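Local coordinates for protein putative adhesin (Bacteroides thetaiotaomicron, PDB 4QDG) that probably serves as a cell-surface lipoprotein of the FimB/Mfa2 family, anchoring or assembling a distinct type of pilus on the outer membrane, and binds magnesium ions, at residues 251-254 against 255-259; 283-286 against 287-291. One frame throughout, in Å; residues are numbered along the deposited sequence.

Interaction 1 of 2, residues 251-254 against 255-259; sequences PLIN and YLLML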
loop_
_atom_site.group_PDB
_atom_site.type_symbol
_atom_site.label_atom_id
_atom_site.label_comp_id
_atom_site.label_asym_id
_atom_site.label_seq_id
_atom_site.Cartn_x
_atom_site.Cartn_y
_atom_site.Cartn_z
ATOM N N PRO A 251 -6.138 14.984 9.798
ATOM C CA PRO A 251 -4.959 14.632 8.997
ATOM C C PRO A 251 -4.603 13.177 9.345
ATOM O O PRO A 251 -4.052 12.881 10.413
ATOM C CB PRO A 251 -3.905 15.673 9.419
ATOM C CG PRO A 251 -4.393 16.244 10.722
ATOM C CD PRO A 251 -5.759 15.736 11.024
ATOM N N LEU A 252 -5.015 12.268 8.456
ATOM C CA LEU A 252 -4.887 10.823 8.561
ATOM C C LEU A 252 -3.476 10.334 8.981
ATOM O O LEU A 252 -3.389 9.474 9.854
ATOM C CB LEU A 252 -5.291 10.169 7.215
ATOM C CG LEU A 252 -5.108 8.642 7.056
ATOM C CD1 LEU A 252 -5.953 7.839 8.073
ATOM C CD2 LEU A 252 -5.493 8.220 5.679
ATOM N N ILE A 253 -2.404 10.867 8.374
ATOM C CA ILE A 253 -1.033 10.420 8.618
ATOM C C ILE A 253 -0.580 10.766 10.057
ATOM O O ILE A 253 -0.034 9.894 10.757
ATOM C CB ILE A 253 -0.072 10.930 7.524
ATOM C CG1 ILE A 253 -0.433 10.227 6.203
ATOM C CG2 ILE A 253 1.382 10.675 7.913
ATOM C CD1 ILE A 253 0.553 10.108 5.235
ATOM N N ASN A 254 -0.899 11.972 10.514
ATOM C CA ASN A 254 -0.623 12.438 11.873
ATOM C C ASN A 254 -1.272 11.555 12.930
ATOM O O ASN A 254 -0.645 11.266 13.945
ATOM C CB ASN A 254 -1.127 13.872 12.060
ATOM C CG ASN A 254 -0.360 14.905 11.277
ATOM O OD1 ASN A 254 0.408 14.611 10.353
ATOM N ND2 ASN A 254 -0.611 16.154 11.589
ATOM N N TYR A 255 -2.514 11.118 12.677
ATOM C CA TYR A 255 -3.284 10.274 13.587
ATOM C C TYR A 255 -2.666 8.890 13.629
ATOM O O TYR A 255 -2.444 8.408 14.717
ATOM C CB TYR A 255 -4.780 10.251 13.188
ATOM C CG TYR A 255 -5.564 11.363 13.848
ATOM C CD1 TYR A 255 -5.326 12.699 13.524
ATOM C CD2 TYR A 255 -6.458 11.093 14.882
ATOM C CE1 TYR A 255 -5.990 13.736 14.183
ATOM C CE2 TYR A 255 -7.094 12.122 15.576
ATOM C CZ TYR A 255 -6.877 13.443 15.204
ATOM O OH TYR A 255 -7.550 14.458 15.846
ATOM N N LEU A 256 -2.221 8.340 12.489
ATOM C CA LEU A 256 -1.595 7.000 12.487
ATOM C C LEU A 256 -0.246 7.016 13.189
ATOM O O LEU A 256 0.121 6.039 13.829
ATOM C CB LEU A 256 -1.425 6.408 11.067
ATOM C CG LEU A 256 -2.670 6.278 10.200
ATOM C CD1 LEU A 256 -2.285 5.831 8.810
ATOM C CD2 LEU A 256 -3.685 5.338 10.813
ATOM N N LEU A 257 0.486 8.128 13.051
ATOM C CA LEU A 257 1.793 8.291 13.662
ATOM C C LEU A 257 1.641 8.456 15.187
ATOM O O LEU A 257 2.633 8.274 15.875
ATOM C CB LEU A 257 2.574 9.470 13.018
ATOM C CG LEU A 257 3.053 9.284 11.553
ATOM C CD1 LEU A 257 3.691 10.571 11.013
ATOM C CD2 LEU A 257 4.011 8.094 11.397
HETATM N N MSE A 258 0.410 8.718 15.720
HETATM C CA MSE A 258 0.213 8.751 17.187
HETATM C C MSE A 258 0.309 7.306 17.727
HETATM O O MSE A 258 0.691 7.120 18.877
HETATM C CB MSE A 258 -1.110 9.405 17.633
HETATM C CG MSE A 258 -1.234 10.870 17.313
HETATM SE SE MSE A 258 -3.143 11.428 17.444
HETATM C CE MSE A 258 -2.931 13.324 16.676
ATOM N N LEU A 259 0.014 6.290 16.874
ATOM C CA LEU A 259 0.191 4.902 17.268
ATOM C C LEU A 259 1.706 4.583 17.284
ATOM O O LEU A 259 2.182 3.926 18.204
ATOM C CB LEU A 259 -0.570 3.940 16.330
ATOM C CG LEU A 259 -0.352 2.433 16.603
ATOM C CD1 LEU A 259 -1.032 2.033 17.900
ATOM C CD2 LEU A 259 -0.903 1.587 15.474
#
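Pro251 and Tyr255 meet one turn apart at the start of a helix: the proline ring reaches the tyrosine with CD, which lies 3.7 Å from CE1 of Tyr255, while the carbonyl oxygen of Pro251 sits near the ring plane at the edge, 3.4 Å from CD1 of Tyr255. That same oxygen takes the first bond of the helix, Tyr255 N to Pro251 O at 3.3 Å. Two more i to i+4 bonds follow, and the tighter is Leu257 N to Ile253 O at 2.9 Å. Along another side of the helix Ile253 and Leu257 run side by side and point the same way, CG2 of Ile253 resting 3.9 Å from CD1 of Leu257. The isoleucine does this with CG2 anti to its backbone N, which leaves CG1 beside that nitrogen (chi1 -68°). Leu252 and Leu256 touch more loosely: CD1 of Leu252 lies 4.2 Å from CG of Leu256. Pro251 occupies the N-cap position: strand 246-251 ends there and helix 252-263 begins without a linker, as a direct strand-to-helix junction. Further along, Met258, present as selenomethionine and with its chain extended beyond CG, carries CE over one face of the Tyr255 ring, 3.9 Å above the plane and displaced toward the rim. In the next shell Leu252, Tyr255 and Leu256 all touch Met281 of strand 278-285; Tyr255 also touches Ile296, and Leu256 also touches Ile298. On the Ile253 and Leu257 side the cover comes from helix 269-275, where Leu273, a residue of a magnesium site, packs on Ile253 and Phe272 packs on Leu257.

Interaction 2 of 2, residues 283-286 against 287-291; sequences FFLS and PNLEW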
loop_
_atom_site.group_PDB
_atom_site.type_symbol
_atom_site.label_atom_id
_atom_site.label_comp_id
_atom_site.label_asym_id
_atom_site.label_seq_id
_atom_site.Cartn_x
_atom_site.Cartn_y
_atom_site.Cartn_z
ATOM N N PHE A 283 -13.584 5.329 16.051
ATOM C CA PHE A 283 -13.982 6.635 16.549
ATOM C C PHE A 283 -15.229 6.439 17.419
ATOM O O PHE A 283 -16.163 5.738 17.018
ATOM C CB PHE A 283 -14.232 7.623 15.391
ATOM C CG PHE A 283 -13.012 7.936 14.545
ATOM C CD1 PHE A 283 -12.638 7.105 13.495
ATOM C CD2 PHE A 283 -12.258 9.079 14.780
ATOM C CE1 PHE A 283 -11.510 7.394 12.714
ATOM C CE2 PHE A 283 -11.132 9.366 14.005
ATOM C CZ PHE A 283 -10.770 8.524 12.968
ATOM N N PHE A 284 -15.232 7.034 18.614
ATOM C CA PHE A 284 -16.366 6.897 19.534
ATOM C C PHE A 284 -17.290 8.101 19.401
ATOM O O PHE A 284 -16.821 9.237 19.287
ATOM C CB PHE A 284 -15.902 6.676 20.982
ATOM C CG PHE A 284 -15.095 5.408 21.093
ATOM C CD1 PHE A 284 -15.727 4.174 21.248
ATOM C CD2 PHE A 284 -13.710 5.433 20.969
ATOM C CE1 PHE A 284 -14.981 2.996 21.322
ATOM C CE2 PHE A 284 -12.972 4.260 21.003
ATOM C CZ PHE A 284 -13.608 3.045 21.165
ATOM N N LEU A 285 -18.601 7.822 19.331
ATOM C CA LEU A 285 -19.618 8.849 19.139
ATOM C C LEU A 285 -20.521 8.979 20.339
ATOM O O LEU A 285 -20.816 8.003 21.029
ATOM C CB LEU A 285 -20.492 8.572 17.885
ATOM C CG LEU A 285 -19.770 8.248 16.550
ATOM C CD1 LEU A 285 -20.780 8.058 15.421
ATOM C CD2 LEU A 285 -18.730 9.310 16.184
ATOM N N SER A 286 -20.980 10.204 20.555
ATOM C CA SER A 286 -21.962 10.571 21.564
ATOM C C SER A 286 -23.385 10.263 21.005
ATOM O O SER A 286 -23.494 10.053 19.783
ATOM C CB SER A 286 -21.792 12.041 21.923
ATOM O OG SER A 286 -21.753 12.835 20.754
ATOM N N PRO A 287 -24.482 10.216 21.831
ATOM C CA PRO A 287 -25.823 9.893 21.275
ATOM C C PRO A 287 -26.279 10.774 20.111
ATOM O O PRO A 287 -27.028 10.280 19.268
ATOM C CB PRO A 287 -26.758 10.054 22.468
ATOM C CG PRO A 287 -25.886 9.754 23.643
ATOM C CD PRO A 287 -24.545 10.366 23.297
ATOM N N ASN A 288 -25.776 12.025 20.003
ATOM C CA ASN A 288 -26.113 12.941 18.902
ATOM C C ASN A 288 -25.287 12.643 17.623
ATOM O O ASN A 288 -25.411 13.367 16.625
ATOM C CB ASN A 288 -25.919 14.401 19.338
ATOM C CG ASN A 288 -24.519 14.764 19.789
ATOM O OD1 ASN A 288 -23.662 13.908 19.999
ATOM N ND2 ASN A 288 -24.260 16.049 19.970
ATOM N N LEU A 289 -24.456 11.570 17.664
ATOM C CA LEU A 289 -23.598 11.069 16.591
ATOM C C LEU A 289 -22.515 12.085 16.206
ATOM O O LEU A 289 -22.147 12.232 15.035
ATOM C CB LEU A 289 -24.422 10.592 15.382
ATOM C CG LEU A 289 -25.481 9.534 15.706
ATOM C CD1 LEU A 289 -26.394 9.331 14.540
ATOM C CD2 LEU A 289 -24.848 8.204 16.089
ATOM N N GLU A 290 -21.970 12.748 17.230
ATOM C CA GLU A 290 -20.842 13.656 17.100
ATOM C C GLU A 290 -19.647 12.913 17.633
ATOM O O GLU A 290 -19.806 12.046 18.500
ATOM C CB GLU A 290 -21.084 14.983 17.840
ATOM C CG GLU A 290 -21.917 15.948 17.009
ATOM C CD GLU A 290 -22.247 17.284 17.650
ATOM O OE1 GLU A 290 -21.432 17.797 18.454
ATOM O OE2 GLU A 290 -23.321 17.832 17.316
ATOM N N TRP A 291 -18.464 13.201 17.104
ATOM C CA TRP A 291 -17.272 12.490 17.537
ATOM C C TRP A 291 -16.758 13.001 18.900
ATOM O O TRP A 291 -16.582 14.211 19.085
ATOM C CB TRP A 291 -16.189 12.587 16.439
ATOM C CG TRP A 291 -14.832 12.077 16.827
ATOM C CD1 TRP A 291 -14.550 10.947 17.540
ATOM C CD2 TRP A 291 -13.573 12.604 16.398
ATOM N NE1 TRP A 291 -13.191 10.798 17.673
ATOM C CE2 TRP A 291 -12.563 11.777 16.948
ATOM C CE3 TRP A 291 -13.195 13.683 15.584
ATOM C CZ2 TRP A 291 -11.199 12.014 16.733
ATOM C CZ3 TRP A 291 -11.842 13.904 15.359
ATOM C CH2 TRP A 291 -10.863 13.085 15.940
HETATM O O HOH W 1 -13.478 8.920 19.690
#
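Leu285 and Trp291 are bridged backbone to backbone round a tight reversal, with Ser286 N bonding to Glu290 O at 3.0 Å. Inside it a type I turn runs from Ser286 to Leu289, closed by Leu289 N to Ser286 O at 2.8 Å. Phe283 and Trp291 make the main aromatic contact, a T-shaped pair in which the phenylalanine edge meets the indole face, with planes at 77°. CD2 of Phe283 does the touching, 3.5 Å from CE2 of Trp291. With its CG anti to the backbone N (chi1 171°), the indole is turned back alongside Phe283 so that its face meets that edge, and this also brings the carbonyl oxygen of Phe284 into the ring plane, 3.3 Å from CD1 of Trp291. A water at the same edge accepts from Phe284 N and, weakly, from Trp291 NE1. Leu285 spreads its two methyls: CD1 of Leu285 lies 4.1 Å from CD2 of Leu289, and CD2 of Leu285 rests on CB of Trp291. At the turn, Ser286 OG faces Asn288 OD1, modelled so close that the exact bond length is doubtful. Ile248 and Ile296 each touch the side chains of Phe283 and Trp291. The whole is a 3:5 beta hairpin with a type I turn and G1 bulge, Leu289 taking the left-handed bulge position, and it links strand 278-285 to the antiparallel strand 295-298.

Interaction 1 precedes interaction 2 in the chain, and their centres lie about 20 Å apart, yet they meet directly: Tyr255 OH packs 3.6 Å from Trp291 CH2. Strand 278-285 joins them, since its Met281 packs against Leu252, Tyr255 and Leu256 and its C-terminal end runs into the turn of 283-291. Ile296 touches Tyr255 as well as Phe283 and Trp291, and Ile305 touches both Tyr255 and Trp291, giving a shared apolar layer. Only interaction 1 approaches a metal: the side chain of Leu256 is about 8 Å from a bound magnesium ion, whereas the turn of interaction 2 lies away from both magnesium sites.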